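Local coordinates for thiosulfate reductase (Thermus thermophilus, PDB 2VPZ), which probably reduces sulfur compounds such as polysulfide or thiosulfate, using a molybdenum centre with two molybdopterin guanine dinucleotides, together with a [4Fe-4S] cluster, at residues I195-A200 / L219-L224; I521-G526 / P536-E541; M706-G711 / P750-L755. All coordinates share one frame; numbering follows the deposited sequence.

Contact 1. Residues I195-A200 / L219-L224; sequences IDWENA and LQDFAL
Trp-197, in the loop 195-200, and Asp-221, on the helical segment 219-224, mark the closest backbone approach, with their CA atoms 5.9 Å apart. The approach shows how a single large side chain can join a loop to a helix. Trp-197 points toward the helix, its CG anti to the carbonyl carbon (chi1 -59°), which brings the indole up against two successive helix residues. The five-membered ring meets the stem of Asp-221: CD1 of Trp-197 lies 3.5 Å from CB of Asp-221, an oblique approach of methylene to ring. The two side chains cross at about a right angle, and the carboxylate plane is turned 39° from the indole. CB and OD2 of Asp-221 both lie against CD1 of Trp-197, while OD1 of Asp-221 is engaged in a salt bridge with Arg-75. At the far end of the indole, CZ3 of Trp-197 sits at the edge of the Phe-222 ring, 4.1 Å from CD1 of Phe-222. Within the loop, CG2 of Ile-195 lies over the rim of one indole face. The loop is also tied to itself: Asp-196 centres an inverse gamma turn, and its OD1 accepts from ND2 of Asn-199 at 2.8 Å through the syn lone pair. Trp-197 and Phe-222 share Ile-210 as a neighbour; Trp-197 also touches Ile-203, and Phe-222 touches Leu-205, both on strand 202-206. Other residues of the same helix, Leu-219 and Ala-223 among them, pack on the chain of another protein. The loop leads into strand 202-206, and helix 216-227 runs on to strand 231-235, which lies parallel beside 202-206; this is a beta-alpha-beta crossover, and the indole packs against its helix and its first strand.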
# COMPACT_ATOMS: atom_id res chain seq x y z
N ILE A 195 10.29 -35.77 2.86
CA ILE A 195 11.01 -34.49 2.79
C ILE A 195 10.94 -33.75 4.13
O ILE A 195 9.87 -33.60 4.72
CB ILE A 195 10.42 -33.54 1.66
CG1 ILE A 195 10.48 -34.25 0.31
CG2 ILE A 195 11.18 -32.19 1.62
CD1 ILE A 195 9.36 -35.28 0.07
N ASP A 196 12.11 -33.31 4.60
CA ASP A 196 12.26 -32.58 5.86
C ASP A 196 12.07 -31.10 5.48
O ASP A 196 13.02 -30.32 5.45
CB ASP A 196 13.67 -32.82 6.40
CG ASP A 196 13.88 -32.23 7.78
OD1 ASP A 196 14.98 -31.71 8.05
OD2 ASP A 196 12.93 -32.31 8.59
N TRP A 197 10.83 -30.72 5.18
CA TRP A 197 10.53 -29.35 4.76
C TRP A 197 10.89 -28.24 5.74
O TRP A 197 11.31 -27.15 5.35
CB TRP A 197 9.04 -29.18 4.44
CG TRP A 197 8.46 -30.05 3.36
CD1 TRP A 197 7.84 -31.27 3.52
CD2 TRP A 197 8.35 -29.73 1.97
NE1 TRP A 197 7.37 -31.71 2.31
CE2 TRP A 197 7.66 -30.79 1.34
CE3 TRP A 197 8.77 -28.64 1.19
CZ2 TRP A 197 7.38 -30.80 -0.04
CZ3 TRP A 197 8.50 -28.63 -0.19
CH2 TRP A 197 7.81 -29.71 -0.79
N GLU A 198 10.71 -28.52 7.02
CA GLU A 198 10.94 -27.54 8.08
C GLU A 198 12.38 -27.05 8.24
O GLU A 198 12.61 -25.96 8.76
CB GLU A 198 10.37 -28.08 9.38
CG GLU A 198 11.00 -29.39 9.78
CD GLU A 198 10.71 -29.74 11.23
OE1 GLU A 198 11.59 -30.34 11.88
OE2 GLU A 198 9.60 -29.40 11.68
N ASN A 199 13.36 -27.85 7.82
CA ASN A 199 14.76 -27.44 7.88
C ASN A 199 15.32 -27.06 6.49
O ASN A 199 16.44 -26.57 6.39
CB ASN A 199 15.66 -28.51 8.53
CG ASN A 199 15.33 -28.77 9.99
OD1 ASN A 199 15.22 -27.83 10.79
ND2 ASN A 199 15.16 -30.04 10.35
N ALA A 200 14.54 -27.28 5.43
CA ALA A 200 14.95 -26.93 4.05
C ALA A 200 15.19 -25.39 3.90
O ALA A 200 14.47 -24.58 4.48
CB ALA A 200 13.94 -27.45 3.03
N LEU A 219 0.92 -29.20 2.14
CA LEU A 219 0.51 -27.79 1.94
C LEU A 219 1.01 -27.05 3.22
O LEU A 219 1.72 -26.04 3.15
CB LEU A 219 -1.02 -27.64 1.80
CG LEU A 219 -1.56 -26.29 1.32
CD1 LEU A 219 -0.66 -25.73 0.20
CD2 LEU A 219 -3.04 -26.45 0.82
N GLN A 220 0.64 -27.59 4.37
CA GLN A 220 1.08 -27.08 5.66
C GLN A 220 2.61 -26.89 5.68
O GLN A 220 3.08 -25.80 5.95
CB GLN A 220 0.69 -28.03 6.80
CG GLN A 220 -0.78 -28.12 7.06
CD GLN A 220 -1.11 -29.08 8.16
OE1 GLN A 220 -2.14 -29.76 8.15
NE2 GLN A 220 -0.20 -29.14 9.14
N ASP A 221 3.37 -27.94 5.40
CA ASP A 221 4.84 -27.89 5.42
C ASP A 221 5.48 -26.86 4.46
O ASP A 221 6.43 -26.11 4.82
CB ASP A 221 5.47 -29.29 5.14
CG ASP A 221 5.13 -30.34 6.23
OD1 ASP A 221 4.80 -29.92 7.37
OD2 ASP A 221 5.24 -31.55 5.94
N PHE A 222 4.99 -26.83 3.23
CA PHE A 222 5.43 -25.88 2.19
C PHE A 222 5.20 -24.44 2.71
O PHE A 222 6.09 -23.58 2.60
CB PHE A 222 4.64 -26.13 0.88
CG PHE A 222 5.01 -25.19 -0.28
CD1 PHE A 222 6.29 -25.21 -0.87
CD2 PHE A 222 4.05 -24.31 -0.82
CE1 PHE A 222 6.61 -24.38 -1.97
CE2 PHE A 222 4.35 -23.47 -1.90
CZ PHE A 222 5.63 -23.51 -2.49
N ALA A 223 4.01 -24.19 3.26
CA ALA A 223 3.66 -22.88 3.82
C ALA A 223 4.58 -22.49 5.00
O ALA A 223 4.95 -21.32 5.14
CB ALA A 223 2.18 -22.85 4.26
N LEU A 224 4.96 -23.46 5.82
CA LEU A 224 5.86 -23.21 6.96
C LEU A 224 7.28 -22.91 6.48
O LEU A 224 7.98 -22.05 7.05
CB LEU A 224 5.84 -24.39 7.96
CG LEU A 224 4.52 -24.42 8.76
CD1 LEU A 224 4.39 -25.73 9.56
CD2 LEU A 224 4.45 -23.17 9.67

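Contact 2. Residues I521-G526 / P536-E541; sequences IARELG and PWKTIE
Arg-523 reaches from helix 518-528 to the turn at Trp-537 and Lys-538, and its side chain illustrates how one arginine can use its aliphatic and polar parts on different partners. The chain leaves the helix with CG anti to the backbone N (chi1 -175°) and stays extended as far as NE, long enough to span backbones whose nearest CA atoms, those of Arg-523 and Pro-536, are 8.7 Å apart. On the way CD passes over the face of the Trp-537 six-membered ring, 4.1 Å from its centroid, a CH-pi contact. Beyond it, NE of Arg-523 donates to the backbone O of Trp-537 at 3.0 Å, nearly straight at 160°; the oxygen lies near the guanidinium plane and the donor in the carbonyl plane. Trp-537 takes the crowded position between its backbone N and carbonyl carbon (chi1 42°), which folds the indole back beneath the arginine, where Tyr-374 and Tyr-543 meet it edge-to-face. NH2 of Arg-523 packs against CG of Lys-538 at 3.8 Å. The lysine chain is bent several times and brings NZ to O of Pro-536 at 2.9 Å. An alanine at Arg-523 is likely to leave the Trp-537 carbonyl without this donor, take the CD methylene off the indole face and cost Glu-524 one of its two arginine partners, Arg-528 remaining. NH2 of Arg-523 and NZ of Lys-538 stand 4.9 Å apart; the salt bridge from NH1 of Arg-523 to OE2 of Glu-524 at 3.4 Å probably eases this proximity of like charges, though Glu-524 is shared with Arg-528, and the lysine NZ is turned to a carbonyl.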
# COMPACT_ATOMS: atom_id res chain seq x y z
N ILE A 521 -18.09 -57.76 1.52
CA ILE A 521 -18.30 -58.19 0.13
C ILE A 521 -17.18 -59.21 -0.29
O ILE A 521 -17.48 -60.24 -0.92
CB ILE A 521 -18.34 -56.95 -0.88
CG1 ILE A 521 -19.62 -56.12 -0.68
CG2 ILE A 521 -18.23 -57.42 -2.34
CD1 ILE A 521 -19.58 -54.69 -1.27
N ALA A 522 -15.93 -58.94 0.10
CA ALA A 522 -14.78 -59.82 -0.19
C ALA A 522 -14.93 -61.20 0.52
O ALA A 522 -14.88 -62.26 -0.14
CB ALA A 522 -13.43 -59.12 0.24
N ARG A 523 -15.13 -61.19 1.83
CA ARG A 523 -15.37 -62.41 2.58
C ARG A 523 -16.56 -63.24 1.98
O ARG A 523 -16.45 -64.45 1.81
CB ARG A 523 -15.68 -62.08 4.04
CG ARG A 523 -15.83 -63.26 4.95
CD ARG A 523 -15.83 -62.83 6.39
NE ARG A 523 -16.34 -63.86 7.31
CZ ARG A 523 -17.55 -64.42 7.26
NH1 ARG A 523 -18.42 -64.07 6.33
NH2 ARG A 523 -17.89 -65.34 8.15
N GLU A 524 -17.66 -62.57 1.64
CA GLU A 524 -18.85 -63.22 1.04
C GLU A 524 -18.58 -63.89 -0.33
O GLU A 524 -19.26 -64.85 -0.70
CB GLU A 524 -20.02 -62.26 0.93
CG GLU A 524 -20.66 -61.90 2.26
CD GLU A 524 -21.25 -63.13 2.95
OE1 GLU A 524 -22.01 -63.86 2.27
OE2 GLU A 524 -20.94 -63.35 4.15
N LEU A 525 -17.63 -63.35 -1.08
CA LEU A 525 -17.25 -63.92 -2.37
C LEU A 525 -16.21 -65.04 -2.10
O LEU A 525 -16.21 -66.08 -2.76
CB LEU A 525 -16.68 -62.85 -3.34
CG LEU A 525 -17.69 -61.87 -3.99
CD1 LEU A 525 -17.02 -60.59 -4.53
CD2 LEU A 525 -18.49 -62.60 -5.10
N GLY A 526 -15.36 -64.80 -1.10
CA GLY A 526 -14.31 -65.71 -0.67
C GLY A 526 -14.78 -67.06 -0.14
O GLY A 526 -14.13 -68.09 -0.35
N PRO A 536 -11.43 -66.80 7.65
CA PRO A 536 -11.98 -67.53 8.80
C PRO A 536 -12.76 -66.67 9.81
O PRO A 536 -13.91 -66.99 10.14
CB PRO A 536 -10.75 -68.20 9.40
CG PRO A 536 -9.76 -67.10 9.31
CD PRO A 536 -10.02 -66.50 7.89
N TRP A 537 -12.14 -65.61 10.30
CA TRP A 537 -12.77 -64.65 11.25
C TRP A 537 -14.23 -64.34 10.84
O TRP A 537 -14.48 -64.09 9.66
CB TRP A 537 -11.99 -63.31 11.34
CG TRP A 537 -11.51 -62.78 9.99
CD1 TRP A 537 -10.35 -63.12 9.35
CD2 TRP A 537 -12.18 -61.84 9.11
NE1 TRP A 537 -10.26 -62.47 8.15
CE2 TRP A 537 -11.36 -61.67 7.97
CE3 TRP A 537 -13.39 -61.11 9.18
CZ2 TRP A 537 -11.71 -60.81 6.90
CZ3 TRP A 537 -13.74 -60.25 8.11
CH2 TRP A 537 -12.90 -60.12 6.99
N LYS A 538 -15.18 -64.33 11.77
CA LYS A 538 -16.62 -64.07 11.48
C LYS A 538 -17.02 -62.61 11.44
O LYS A 538 -18.17 -62.27 11.16
CB LYS A 538 -17.55 -64.77 12.47
CG LYS A 538 -18.33 -65.95 11.92
CD LYS A 538 -17.75 -67.27 12.44
CE LYS A 538 -16.26 -67.43 12.09
NZ LYS A 538 -16.01 -68.61 11.20
N THR A 539 -16.09 -61.72 11.76
CA THR A 539 -16.44 -60.33 11.76
C THR A 539 -15.18 -59.40 11.74
O THR A 539 -14.11 -59.84 12.17
CB THR A 539 -17.42 -60.06 12.99
OG1 THR A 539 -18.69 -59.61 12.52
CG2 THR A 539 -16.82 -59.08 13.98
N ILE A 540 -15.28 -58.19 11.20
CA ILE A 540 -14.12 -57.26 11.15
C ILE A 540 -13.59 -56.84 12.55
O ILE A 540 -12.38 -56.66 12.69
CB ILE A 540 -14.39 -55.95 10.28
CG1 ILE A 540 -15.86 -55.61 10.25
CG2 ILE A 540 -13.77 -56.08 8.87
CD1 ILE A 540 -16.41 -54.87 11.45
N GLU A 541 -14.42 -56.69 13.57
CA GLU A 541 -13.91 -56.33 14.91
C GLU A 541 -13.14 -57.51 15.54
O GLU A 541 -12.27 -57.32 16.39
CB GLU A 541 -15.00 -55.79 15.89
CG GLU A 541 -16.38 -56.44 15.84
CD GLU A 541 -17.41 -55.57 15.10
OE1 GLU A 541 -17.59 -54.41 15.51
OE2 GLU A 541 -18.01 -56.06 14.11

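Contact 3. Residues M706-G711 / P750-L755; sequences MRLAHG and PSLTGL
Leu-752 and Leu-755, one turn apart at the start of the short C-terminal helix 752-756, close over Leu-708 in the loop that joins strands 692-696 and 724-725. The pairing is a clear case of a capped helix start laid on a loop by apolar contact. Ser-751 is the N-cap: its OG accepts from the backbone N of Gly-754 at 3.2 Å, with an N-H...O angle of 167°. The cap lies apart from the interface, which the two leucines form. CD2 of Leu-752 lies against CB of Leu-708 at 3.3 Å, with the two side chains crossing at about a right angle. Leu-755 comes from the next turn and runs alongside Leu-708 in the opposite direction, its CB 3.7 Å from CD2 of Leu-708. The chi1 of Leu-708, 23°, is far from staggered, which may reflect strain or the limits of the model. The methyls of Leu-755 divide the remaining work: CD1 rests 3.4 Å from the backbone O of Arg-707, while CD2 lies 3.7 Å above the centre of the Arg-707 guanidinium plane. A bend at chi3 (62°) in the arginine chain turns the flat guanidinium face to this methyl. The loop is itself coiled into about one turn, with N of His-710 bonded to O of Met-706, and Leu-708 N donates to OD1 of Asn-636. Facing away from this interface, Thr-753 touches the backbone of another protein's chain. The loop falls within the molybdopterin dinucleotide binding domain, a family with a double-psi beta-barrel fold; here a capped C-terminal helix packs through leucines spaced i, i+3 on the connection from strand 692-696 to strand 724-725.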
# COMPACT_ATOMS: atom_id res chain seq x y z
N MET A 706 -25.64 -39.26 -12.79
CA MET A 706 -24.94 -38.35 -11.83
C MET A 706 -25.46 -37.00 -12.43
O MET A 706 -24.84 -36.40 -13.31
CB MET A 706 -23.39 -38.46 -11.88
CG MET A 706 -22.74 -39.72 -11.23
SD MET A 706 -20.93 -39.85 -11.53
CE MET A 706 -20.25 -38.69 -10.32
N ARG A 707 -26.62 -36.54 -11.94
CA ARG A 707 -27.28 -35.36 -12.46
C ARG A 707 -26.55 -33.99 -12.45
O ARG A 707 -26.77 -33.19 -13.37
CB ARG A 707 -28.74 -35.30 -11.91
CG ARG A 707 -29.61 -36.55 -12.32
CD ARG A 707 -31.15 -36.31 -12.26
NE ARG A 707 -31.60 -35.26 -13.19
CZ ARG A 707 -32.60 -34.40 -12.96
NH1 ARG A 707 -33.28 -34.44 -11.82
NH2 ARG A 707 -32.90 -33.47 -13.86
N LEU A 708 -25.68 -33.69 -11.49
CA LEU A 708 -24.91 -32.42 -11.59
C LEU A 708 -23.49 -32.49 -12.15
O LEU A 708 -22.81 -31.47 -12.15
CB LEU A 708 -24.90 -31.56 -10.28
CG LEU A 708 -25.14 -32.16 -8.91
CD1 LEU A 708 -24.87 -31.13 -7.79
CD2 LEU A 708 -26.60 -32.68 -8.84
N ALA A 709 -22.99 -33.65 -12.57
CA ALA A 709 -21.65 -33.74 -13.17
C ALA A 709 -21.76 -33.95 -14.69
O ALA A 709 -20.83 -33.63 -15.46
CB ALA A 709 -20.80 -34.89 -12.53
N HIS A 710 -22.94 -34.44 -15.08
CA HIS A 710 -23.31 -34.70 -16.50
C HIS A 710 -23.37 -33.49 -17.43
O HIS A 710 -24.18 -32.57 -17.23
CB HIS A 710 -24.67 -35.44 -16.70
CG HIS A 710 -24.98 -35.80 -18.10
ND1 HIS A 710 -24.28 -36.74 -18.78
CD2 HIS A 710 -25.85 -35.29 -18.98
CE1 HIS A 710 -24.69 -36.81 -20.03
NE2 HIS A 710 -25.65 -35.92 -20.18
N GLY A 711 -22.50 -33.51 -18.45
CA GLY A 711 -22.36 -32.49 -19.48
C GLY A 711 -21.51 -31.25 -19.25
O GLY A 711 -21.54 -30.29 -20.05
N PRO A 750 -28.67 -27.59 -17.06
CA PRO A 750 -29.64 -27.30 -16.00
C PRO A 750 -29.04 -26.36 -14.93
O PRO A 750 -27.83 -26.09 -14.90
CB PRO A 750 -29.99 -28.67 -15.42
CG PRO A 750 -29.42 -29.70 -16.42
CD PRO A 750 -28.24 -28.99 -17.02
N SER A 751 -29.89 -25.86 -14.05
CA SER A 751 -29.42 -25.01 -12.98
C SER A 751 -28.82 -25.90 -11.87
O SER A 751 -29.48 -26.83 -11.41
CB SER A 751 -30.57 -24.16 -12.41
OG SER A 751 -30.31 -23.78 -11.08
N LEU A 752 -27.57 -25.63 -11.49
CA LEU A 752 -26.89 -26.38 -10.42
C LEU A 752 -27.52 -26.21 -9.04
O LEU A 752 -27.53 -27.15 -8.25
CB LEU A 752 -25.42 -25.99 -10.30
CG LEU A 752 -24.37 -26.87 -10.96
CD1 LEU A 752 -23.00 -26.26 -10.72
CD2 LEU A 752 -24.44 -28.30 -10.40
N THR A 753 -28.01 -25.01 -8.73
CA THR A 753 -28.67 -24.73 -7.43
C THR A 753 -29.98 -25.54 -7.34
O THR A 753 -30.29 -26.14 -6.30
CB THR A 753 -28.94 -23.18 -7.22
OG1 THR A 753 -27.71 -22.47 -7.18
CG2 THR A 753 -29.71 -22.90 -5.93
N GLY A 754 -30.74 -25.57 -8.44
CA GLY A 754 -31.97 -26.35 -8.51
C GLY A 754 -31.69 -27.81 -8.14
O GLY A 754 -32.30 -28.35 -7.22
N LEU A 755 -30.76 -28.44 -8.85
CA LEU A 755 -30.32 -29.82 -8.56
C LEU A 755 -29.75 -29.96 -7.12
O LEU A 755 -30.16 -30.85 -6.37
CB LEU A 755 -29.28 -30.29 -9.59
CG LEU A 755 -29.78 -30.50 -11.02
CD1 LEU A 755 -28.59 -30.61 -12.02
CD2 LEU A 755 -30.66 -31.75 -11.06

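Overall arrangement
The three contacts lie in separate regions, with centres about 38 to 41 Å apart, and share no helix or strand. Contact 1 is the buried one, its centre about 21 Å from the centre of the chain, and it lies nearest the cofactors; contacts 2 and 3 are partly buried, their centres each about 28 Å out, and away from the annotated sites. Chemistry follows position. Contact 1 joins a loop to a crossover helix through an aromatic ring, contact 2 sets a cationic chain from a helix on the turn before the next helix, with a hydrogen bond and neighbouring charges, and contact 3 seats a terminal helix on a loop distant in sequence by leucines, with an arginine at its margin.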